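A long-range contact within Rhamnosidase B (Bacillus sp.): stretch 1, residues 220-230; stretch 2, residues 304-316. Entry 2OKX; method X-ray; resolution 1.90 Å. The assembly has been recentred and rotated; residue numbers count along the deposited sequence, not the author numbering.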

# COMPACT_ATOMS: atom_id res chain seq x y z
N ALA A 220 2.24 -26.12 -8.76
CA ALA A 220 2.37 -24.67 -8.61
C ALA A 220 2.71 -24.39 -7.15
O ALA A 220 1.96 -24.76 -6.25
CB ALA A 220 1.07 -23.96 -8.99
N ALA A 221 3.84 -23.74 -6.92
CA ALA A 221 4.26 -23.48 -5.55
C ALA A 221 4.73 -22.05 -5.33
O ALA A 221 5.28 -21.41 -6.23
CB ALA A 221 5.37 -24.46 -5.15
N ALA A 222 4.50 -21.56 -4.11
CA ALA A 222 4.92 -20.23 -3.72
C ALA A 222 6.03 -20.43 -2.70
O ALA A 222 5.85 -21.11 -1.68
CB ALA A 222 3.74 -19.47 -3.10
N LEU A 223 7.19 -19.84 -2.98
CA LEU A 223 8.35 -19.97 -2.11
C LEU A 223 8.83 -18.64 -1.55
O LEU A 223 8.91 -17.65 -2.27
CB LEU A 223 9.53 -20.59 -2.87
CG LEU A 223 9.30 -21.35 -4.19
CD1 LEU A 223 10.66 -21.81 -4.72
CD2 LEU A 223 8.38 -22.53 -3.98
N ASP A 224 9.14 -18.62 -0.25
CA ASP A 224 9.66 -17.41 0.36
C ASP A 224 11.17 -17.59 0.39
O ASP A 224 11.76 -18.01 1.39
CB ASP A 224 9.11 -17.24 1.78
CG ASP A 224 9.44 -15.89 2.37
OD1 ASP A 224 8.74 -15.46 3.31
OD2 ASP A 224 10.41 -15.25 1.90
N LEU A 225 11.79 -17.30 -0.75
CA LEU A 225 13.24 -17.44 -0.90
C LEU A 225 14.02 -16.49 -0.01
O LEU A 225 15.13 -16.81 0.42
CB LEU A 225 13.62 -17.22 -2.37
CG LEU A 225 13.09 -18.27 -3.35
CD1 LEU A 225 13.46 -17.89 -4.78
CD2 LEU A 225 13.66 -19.64 -2.99
N ARG A 226 13.45 -15.32 0.28
CA ARG A 226 14.11 -14.34 1.13
C ARG A 226 14.38 -14.91 2.52
O ARG A 226 15.51 -14.89 3.00
CB ARG A 226 13.24 -13.07 1.24
CG ARG A 226 13.74 -12.03 2.25
CD ARG A 226 12.68 -10.95 2.44
NE ARG A 226 12.94 -10.07 3.58
CZ ARG A 226 13.75 -9.03 3.56
NH1 ARG A 226 13.92 -8.29 4.66
NH2 ARG A 226 14.40 -8.71 2.46
N ASN A 227 13.34 -15.44 3.16
CA ASN A 227 13.49 -16.00 4.49
C ASN A 227 14.20 -17.36 4.48
O ASN A 227 14.79 -17.77 5.48
CB ASN A 227 12.13 -16.12 5.19
CG ASN A 227 11.50 -14.76 5.51
OD1 ASN A 227 12.15 -13.71 5.41
ND2 ASN A 227 10.23 -14.78 5.90
N GLN A 228 14.17 -18.05 3.34
CA GLN A 228 14.82 -19.35 3.22
C GLN A 228 16.34 -19.20 3.06
O GLN A 228 17.11 -19.94 3.67
CB GLN A 228 14.25 -20.13 2.04
CG GLN A 228 15.11 -21.30 1.54
CD GLN A 228 15.23 -22.45 2.54
OE1 GLN A 228 16.02 -23.38 2.34
NE2 GLN A 228 14.44 -22.39 3.60
N MET A 229 16.76 -18.24 2.23
CA MET A 229 18.18 -18.01 1.97
C MET A 229 18.87 -17.14 3.02
O MET A 229 20.08 -17.25 3.22
CB MET A 229 18.36 -17.38 0.59
CG MET A 229 17.84 -18.23 -0.56
SD MET A 229 18.58 -19.88 -0.63
CE MET A 229 20.13 -19.53 -1.45
N VAL A 230 18.11 -16.27 3.69
CA VAL A 230 18.66 -15.40 4.73
C VAL A 230 17.67 -15.41 5.89
O VAL A 230 16.89 -14.48 6.05
CB VAL A 230 18.84 -13.95 4.22
CG1 VAL A 230 19.51 -13.11 5.30
CG2 VAL A 230 19.66 -13.93 2.95
N ASP A 304 18.83 -20.71 -10.97
CA ASP A 304 19.66 -19.70 -10.31
C ASP A 304 18.73 -18.62 -9.78
O ASP A 304 17.96 -18.05 -10.53
CB ASP A 304 20.65 -19.09 -11.31
CG ASP A 304 21.62 -18.12 -10.65
OD1 ASP A 304 22.50 -17.60 -11.36
OD2 ASP A 304 21.51 -17.89 -9.43
N ILE A 305 18.80 -18.37 -8.47
CA ILE A 305 17.96 -17.36 -7.85
C ILE A 305 18.77 -16.19 -7.28
O ILE A 305 18.24 -15.36 -6.53
CB ILE A 305 17.11 -17.96 -6.71
CG1 ILE A 305 18.02 -18.62 -5.67
CG2 ILE A 305 16.10 -18.96 -7.28
CD1 ILE A 305 17.28 -19.18 -4.46
N THR A 306 20.05 -16.13 -7.64
CA THR A 306 20.94 -15.07 -7.17
C THR A 306 20.34 -13.72 -7.53
O THR A 306 20.16 -13.41 -8.71
CB THR A 306 22.32 -15.20 -7.82
OG1 THR A 306 22.89 -16.47 -7.48
CG2 THR A 306 23.25 -14.09 -7.34
N SER A 307 20.05 -12.91 -6.51
CA SER A 307 19.43 -11.62 -6.75
C SER A 307 19.14 -10.85 -5.47
O SER A 307 19.50 -11.27 -4.38
CB SER A 307 18.09 -11.83 -7.46
OG SER A 307 17.23 -12.60 -6.63
N SER A 308 18.48 -9.71 -5.64
CA SER A 308 18.06 -8.88 -4.53
C SER A 308 16.61 -9.29 -4.31
O SER A 308 15.87 -9.50 -5.28
CB SER A 308 18.13 -7.40 -4.91
OG SER A 308 17.69 -6.59 -3.84
N ASP A 309 16.19 -9.40 -3.06
CA ASP A 309 14.82 -9.80 -2.75
C ASP A 309 14.32 -8.96 -1.59
O ASP A 309 14.79 -9.10 -0.46
CB ASP A 309 14.79 -11.29 -2.37
CG ASP A 309 13.38 -11.88 -2.40
OD1 ASP A 309 12.40 -11.11 -2.30
OD2 ASP A 309 13.25 -13.11 -2.52
N HIS A 310 13.36 -8.08 -1.85
CA HIS A 310 12.82 -7.23 -0.79
C HIS A 310 11.84 -8.03 0.06
O HIS A 310 11.58 -7.71 1.22
CB HIS A 310 12.11 -6.01 -1.38
CG HIS A 310 12.21 -4.79 -0.53
ND1 HIS A 310 12.32 -4.84 0.84
CD2 HIS A 310 12.21 -3.47 -0.86
CE1 HIS A 310 12.38 -3.61 1.32
NE2 HIS A 310 12.32 -2.76 0.31
N GLY A 311 11.29 -9.09 -0.53
CA GLY A 311 10.33 -9.91 0.18
C GLY A 311 9.14 -10.23 -0.71
O GLY A 311 8.97 -9.63 -1.77
N GLY A 312 8.32 -11.17 -0.27
CA GLY A 312 7.18 -11.56 -1.08
C GLY A 312 7.44 -12.94 -1.65
O GLY A 312 8.56 -13.45 -1.57
N SER A 313 6.42 -13.56 -2.23
CA SER A 313 6.56 -14.90 -2.78
C SER A 313 7.20 -14.98 -4.16
O SER A 313 6.99 -14.12 -5.02
CB SER A 313 5.19 -15.58 -2.84
OG SER A 313 4.62 -15.68 -1.55
N SER A 314 8.00 -16.03 -4.36
CA SER A 314 8.63 -16.32 -5.64
C SER A 314 7.81 -17.52 -6.11
O SER A 314 7.38 -18.33 -5.29
CB SER A 314 10.10 -16.71 -5.44
OG SER A 314 10.85 -15.61 -4.94
N HIS A 315 7.57 -17.62 -7.41
CA HIS A 315 6.73 -18.69 -7.94
C HIS A 315 7.42 -19.68 -8.87
O HIS A 315 8.25 -19.30 -9.69
CB HIS A 315 5.52 -18.07 -8.63
CG HIS A 315 4.60 -17.36 -7.69
ND1 HIS A 315 3.55 -17.99 -7.07
CD2 HIS A 315 4.64 -16.10 -7.19
CE1 HIS A 315 2.97 -17.15 -6.22
NE2 HIS A 315 3.62 -16.00 -6.28
N PHE A 316 7.03 -20.94 -8.74
CA PHE A 316 7.58 -22.03 -9.54
C PHE A 316 6.45 -22.99 -9.91
O PHE A 316 5.69 -23.41 -9.04
CB PHE A 316 8.63 -22.79 -8.72
CG PHE A 316 9.35 -23.87 -9.49
CD1 PHE A 316 9.83 -25.00 -8.84
CD2 PHE A 316 9.58 -23.73 -10.86
CE1 PHE A 316 10.53 -25.98 -9.53
CE2 PHE A 316 10.28 -24.71 -11.56
CZ PHE A 316 10.76 -25.84 -10.90
O HOH W 1 9.67 -12.68 1.83
O HOH W 2 11.04 -14.79 -2.38

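Stretch 1 enters the contact as a strand, and its pairing with Phe316 begins at Ala221. Ala221 N donates to Phe316 O at 2.8 Å (N-H...O angle 162°), and Phe316 N returns a bond to Ala221 O at 3.1 Å (163°); this reciprocal pair, with strand directions 156° apart, identifies an antiparallel ladder. Ala222 lies opposite His315 in a non-hydrogen-bonded pair, where the CA atoms come to 4.8 Å, closer than in the flanking pairs. Its CA makes a CA-H...O contact with Ser314 O (3.5 Å), and its CB sits 4.0 Å from His315 CE1, both side chains lying on the same face of the sheet. Leu223 closes the ladder: Leu223 N to Ser314 O and Ser314 N to Leu223 O are both 2.8 Å, the former nearly linear at 179°. Leu223 and Ser314 share the other face with Ala221 and Phe316.

At Asp224 the chain turns into a helix. Asp224 OD2 accepts from Asn227 N (3.2 Å, 173°), capping the helix, and also accepts from water 1 at 2.7 Å; that water in turn accepts from Gly312 N at 2.9 Å, so one carboxylate oxygen serves both the cap and the bridge.

Leu225 points toward stretch 2, its CD1 3.8 Å from Ile305 CG2 and 3.5 Å from Ser314 OG. Beside it, water 2 donates to Asp309 OD2 (2.8 Å) and Gly312 O (2.9 Å) and accepts from Ser314 OG (2.7 Å), with a weak bond from Leu225 N (3.1 Å).

Arg226 reaches across with chi1 to chi3 all t. Its NH2 donates to Asp309 O at 3.0 Å (137°), near the guanidinium plane, while His310 O lies over one face. Arg226 CD approaches Gly311 CA to 3.4 Å. One helical turn beyond Leu225, Met229 CG adds an apolar contact to Ile305 CD1 at 4.1 Å.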